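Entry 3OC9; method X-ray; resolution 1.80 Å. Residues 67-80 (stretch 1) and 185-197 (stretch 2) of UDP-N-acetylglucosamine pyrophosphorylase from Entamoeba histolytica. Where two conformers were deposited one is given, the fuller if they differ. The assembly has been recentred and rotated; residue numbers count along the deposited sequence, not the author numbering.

Stretch 1, residues 67-80: SIFQMTSERLLRLQ
Stretch 2 185-197: NVDNILCKDVDPN

A helix can pack against an irregular segment when its side chains, spaced by turns, fit the hollows the loop leaves; residues 67-80 and 185-197 of this pyrophosphorylase are an example. Helix 68-80 is regular (phi/psi near -60/-43), its first turn capped by Ser-67 (chi1 p), whose OG accepts from Gln-70 N at 3.1 Å. The second stretch runs alongside as loop, making a type I turn from Asn-188 to Cys-191 and entering a helix at Pro-196. CA atoms lie 7.4 Å apart at Ile-68/Ile-189 and 7.5 Å at Arg-75/Asp-193, so both stretches advance in the same direction.

Ile-68 (m, t) fits between two loop side chains: its CG2 lies 4.0 Å from Val-186 CG2, its CG1 4.1 Å from Ile-189 CD1. Arg-75 (chi1 t, chi3 m) reaches to the turn, where NH2 donates to Cys-191 O at 2.9 Å and 155°; this carbonyl lies at the guanidinium edge, where N-H groups point. Asp-193, at phi/psi 61/-127, turns its m side chain toward the helix, and a water 2.8 Å from both Thr-72 OG1 and Asp-193 OD1 bridges them, donating to OD1. Finally Leu-79 (m, t) lies over the chain before the second helix, CD1 3.6 Å and CD2 3.9 Å from Val-194 O, with CD2 also 3.7 Å from Pro-196 CD. In all, 561 Å² is buried.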

# COMPACT_ATOMS: atom_id res chain seq x y z
N SER A 67 -5.78 -0.06 15.59
CA SER A 67 -4.76 -0.77 14.80
C SER A 67 -4.80 -0.37 13.32
O SER A 67 -5.81 0.16 12.84
CB SER A 67 -4.92 -2.30 14.90
OG SER A 67 -6.09 -2.76 14.23
N ILE A 68 -3.71 -0.66 12.61
CA ILE A 68 -3.63 -0.43 11.14
C ILE A 68 -4.75 -1.22 10.43
O ILE A 68 -5.47 -0.67 9.56
CB ILE A 68 -2.21 -0.78 10.58
CG1 ILE A 68 -1.13 0.17 11.17
CG2 ILE A 68 -2.18 -0.76 9.04
CD1 ILE A 68 0.33 -0.27 10.89
N PHE A 69 -4.92 -2.50 10.79
CA PHE A 69 -6.02 -3.33 10.23
C PHE A 69 -7.41 -2.72 10.48
O PHE A 69 -8.27 -2.77 9.57
CB PHE A 69 -6.00 -4.78 10.77
CG PHE A 69 -4.96 -5.72 10.12
CD1 PHE A 69 -4.55 -5.59 8.79
CD2 PHE A 69 -4.46 -6.80 10.87
CE1 PHE A 69 -3.61 -6.49 8.23
CE2 PHE A 69 -3.54 -7.71 10.31
CZ PHE A 69 -3.11 -7.55 8.99
N GLN A 70 -7.66 -2.16 11.68
CA GLN A 70 -8.94 -1.49 11.99
C GLN A 70 -9.20 -0.23 11.10
O GLN A 70 -10.34 -0.03 10.66
CB GLN A 70 -9.08 -1.13 13.50
CG GLN A 70 -10.44 -0.43 13.84
CD GLN A 70 -10.71 -0.28 15.36
OE1 GLN A 70 -9.92 -0.71 16.21
NE2 GLN A 70 -11.86 0.33 15.69
N MET A 71 -8.16 0.59 10.87
CA MET A 71 -8.23 1.76 9.96
C MET A 71 -8.72 1.36 8.55
O MET A 71 -9.66 1.96 7.98
CB MET A 71 -6.84 2.43 9.80
CG MET A 71 -6.00 2.67 11.06
SD MET A 71 -5.88 4.39 11.57
CE MET A 71 -7.42 4.55 12.47
N THR A 72 -8.05 0.35 7.98
CA THR A 72 -8.42 -0.19 6.65
C THR A 72 -9.88 -0.71 6.63
O THR A 72 -10.64 -0.40 5.70
CB THR A 72 -7.40 -1.28 6.16
OG1 THR A 72 -6.06 -0.76 6.24
CG2 THR A 72 -7.71 -1.72 4.70
N SER A 73 -10.28 -1.48 7.65
CA SER A 73 -11.67 -1.96 7.74
C SER A 73 -12.70 -0.80 7.68
O SER A 73 -13.71 -0.89 6.96
CB SER A 73 -11.90 -2.81 9.03
OG SER A 73 -11.03 -3.95 9.01
N GLU A 74 -12.41 0.27 8.42
CA GLU A 74 -13.33 1.43 8.51
C GLU A 74 -13.44 2.23 7.19
O GLU A 74 -14.54 2.67 6.80
CB GLU A 74 -12.95 2.32 9.71
CG GLU A 74 -13.27 1.65 11.09
CD GLU A 74 -12.91 2.52 12.31
OE1 GLU A 74 -12.22 3.55 12.16
OE2 GLU A 74 -13.31 2.13 13.44
N ARG A 75 -12.31 2.38 6.49
CA ARG A 75 -12.33 3.00 5.16
C ARG A 75 -13.15 2.18 4.14
O ARG A 75 -13.92 2.76 3.36
CB ARG A 75 -10.89 3.30 4.68
CG ARG A 75 -10.80 4.00 3.31
CD ARG A 75 -9.59 4.96 3.24
NE ARG A 75 -9.87 6.23 3.88
CZ ARG A 75 -8.98 7.18 4.15
NH1 ARG A 75 -9.40 8.28 4.75
NH2 ARG A 75 -7.68 7.05 3.86
N LEU A 76 -13.02 0.84 4.14
CA LEU A 76 -13.86 0.00 3.26
C LEU A 76 -15.37 0.15 3.59
O LEU A 76 -16.20 0.25 2.67
CB LEU A 76 -13.43 -1.48 3.31
CG LEU A 76 -12.03 -1.84 2.78
CD1 LEU A 76 -11.78 -3.37 2.91
CD2 LEU A 76 -11.85 -1.41 1.31
N LEU A 77 -15.72 0.18 4.88
CA LEU A 77 -17.12 0.44 5.29
C LEU A 77 -17.68 1.78 4.75
O LEU A 77 -18.82 1.85 4.27
CB LEU A 77 -17.29 0.33 6.82
CG LEU A 77 -17.24 -1.10 7.41
CD1 LEU A 77 -17.11 -1.03 8.92
CD2 LEU A 77 -18.46 -1.97 7.03
N ARG A 78 -16.85 2.83 4.78
CA ARG A 78 -17.28 4.18 4.29
C ARG A 78 -17.43 4.24 2.75
O ARG A 78 -18.38 4.85 2.24
CB ARG A 78 -16.32 5.27 4.79
CG ARG A 78 -16.62 6.71 4.31
CD ARG A 78 -18.03 7.17 4.74
NE ARG A 78 -18.25 8.59 4.45
CZ ARG A 78 -19.44 9.20 4.52
NH1 ARG A 78 -20.53 8.50 4.87
NH2 ARG A 78 -19.54 10.50 4.26
N LEU A 79 -16.48 3.62 2.03
CA LEU A 79 -16.56 3.48 0.58
C LEU A 79 -17.80 2.70 0.14
O LEU A 79 -18.49 3.11 -0.82
CB LEU A 79 -15.26 2.83 0.03
CG LEU A 79 -14.02 3.74 0.07
CD1 LEU A 79 -12.73 2.91 -0.14
CD2 LEU A 79 -14.14 4.84 -1.02
N GLN A 80 -18.12 1.60 0.82
CA GLN A 80 -19.36 0.85 0.52
C GLN A 80 -20.62 1.73 0.67
O GLN A 80 -21.53 1.68 -0.16
CB GLN A 80 -19.48 -0.43 1.39
CG GLN A 80 -18.52 -1.58 0.96
CD GLN A 80 -18.50 -2.79 1.93
OE1 GLN A 80 -17.85 -3.80 1.65
NE2 GLN A 80 -19.19 -2.67 3.07
N ASN A 185 1.01 -1.18 -0.01
CA ASN A 185 1.83 -1.62 1.14
C ASN A 185 1.17 -1.25 2.47
O ASN A 185 0.42 -0.27 2.54
CB ASN A 185 3.26 -1.06 1.05
N VAL A 186 1.46 -2.01 3.52
CA VAL A 186 0.81 -1.85 4.83
C VAL A 186 1.28 -0.60 5.64
O VAL A 186 0.59 -0.15 6.57
CB VAL A 186 0.96 -3.17 5.67
CG1 VAL A 186 2.37 -3.33 6.23
CG2 VAL A 186 -0.09 -3.25 6.78
N ASP A 187 2.40 0.00 5.24
CA ASP A 187 3.05 1.06 6.03
C ASP A 187 2.47 2.47 5.83
O ASP A 187 2.71 3.36 6.65
CB ASP A 187 4.57 1.06 5.75
CG ASP A 187 5.27 -0.23 6.19
OD1 ASP A 187 4.66 -1.06 6.90
OD2 ASP A 187 6.45 -0.42 5.84
N ASN A 188 1.73 2.70 4.73
CA ASN A 188 1.18 4.07 4.44
C ASN A 188 -0.21 4.34 5.04
O ASN A 188 -1.23 3.91 4.51
CB ASN A 188 1.18 4.34 2.91
CG ASN A 188 0.74 5.78 2.53
OD1 ASN A 188 0.35 6.61 3.37
ND2 ASN A 188 0.81 6.06 1.22
N ILE A 189 -0.22 5.07 6.16
CA ILE A 189 -1.44 5.27 6.97
C ILE A 189 -2.53 6.10 6.22
O ILE A 189 -3.74 5.89 6.42
CB ILE A 189 -1.06 5.93 8.36
CG1 ILE A 189 0.07 5.14 9.08
CG2 ILE A 189 -2.29 6.17 9.26
CD1 ILE A 189 -0.17 3.61 9.25
N LEU A 190 -2.11 6.98 5.33
CA LEU A 190 -3.05 7.84 4.58
C LEU A 190 -3.63 7.25 3.29
O LEU A 190 -4.42 7.92 2.61
CB LEU A 190 -2.43 9.23 4.31
CG LEU A 190 -2.00 10.03 5.56
CD1 LEU A 190 -1.37 11.36 5.20
CD2 LEU A 190 -3.18 10.26 6.51
N CYS A 191 -3.24 6.01 2.94
CA CYS A 191 -3.73 5.38 1.69
C CYS A 191 -5.27 5.40 1.53
O CYS A 191 -6.01 5.07 2.48
CB CYS A 191 -3.17 3.96 1.55
SG CYS A 191 -3.54 3.14 -0.04
N LYS A 192 -5.74 5.78 0.33
CA LYS A 192 -7.20 5.83 0.07
C LYS A 192 -7.84 4.43 -0.25
O LYS A 192 -9.04 4.33 -0.48
CB LYS A 192 -7.55 6.87 -1.03
CG LYS A 192 -7.41 8.37 -0.61
CD LYS A 192 -7.77 9.28 -1.83
CE LYS A 192 -7.75 10.79 -1.49
NZ LYS A 192 -8.16 11.63 -2.71
N ASP A 193 -7.04 3.36 -0.28
CA ASP A 193 -7.58 2.00 -0.52
C ASP A 193 -8.25 1.93 -1.91
O ASP A 193 -7.59 2.32 -2.89
CB ASP A 193 -8.46 1.52 0.67
CG ASP A 193 -7.65 1.40 1.98
OD1 ASP A 193 -6.49 0.93 1.93
OD2 ASP A 193 -8.15 1.75 3.08
N VAL A 194 -9.51 1.48 -2.02
CA VAL A 194 -10.18 1.39 -3.35
C VAL A 194 -10.73 2.79 -3.77
O VAL A 194 -11.93 3.07 -3.67
CB VAL A 194 -11.26 0.23 -3.40
CG1 VAL A 194 -11.89 0.07 -4.81
CG2 VAL A 194 -10.66 -1.10 -2.95
N ASP A 195 -9.81 3.66 -4.23
CA ASP A 195 -10.08 5.09 -4.48
C ASP A 195 -11.02 5.25 -5.70
O ASP A 195 -10.61 4.92 -6.81
CB ASP A 195 -8.72 5.81 -4.73
CG ASP A 195 -8.85 7.31 -5.05
OD1 ASP A 195 -9.96 7.86 -4.92
OD2 ASP A 195 -7.83 7.95 -5.45
N PRO A 196 -12.27 5.76 -5.50
CA PRO A 196 -13.18 5.88 -6.67
C PRO A 196 -12.60 6.73 -7.83
O PRO A 196 -12.90 6.44 -9.01
CB PRO A 196 -14.46 6.53 -6.10
CG PRO A 196 -14.32 6.49 -4.62
CD PRO A 196 -12.89 6.19 -4.24
N ASN A 197 -11.83 7.77 -7.49
CA ASN A 197 -11.15 8.62 -8.52
C ASN A 197 -10.26 7.78 -9.45
O ASN A 197 -10.27 7.95 -10.69
CB ASN A 197 -10.29 9.74 -7.86
CG ASN A 197 -11.12 10.70 -6.98
OD1 ASN A 197 -11.86 11.54 -7.50
ND2 ASN A 197 -10.97 10.58 -5.65
O HOH W 1 -5.18 1.19 4.37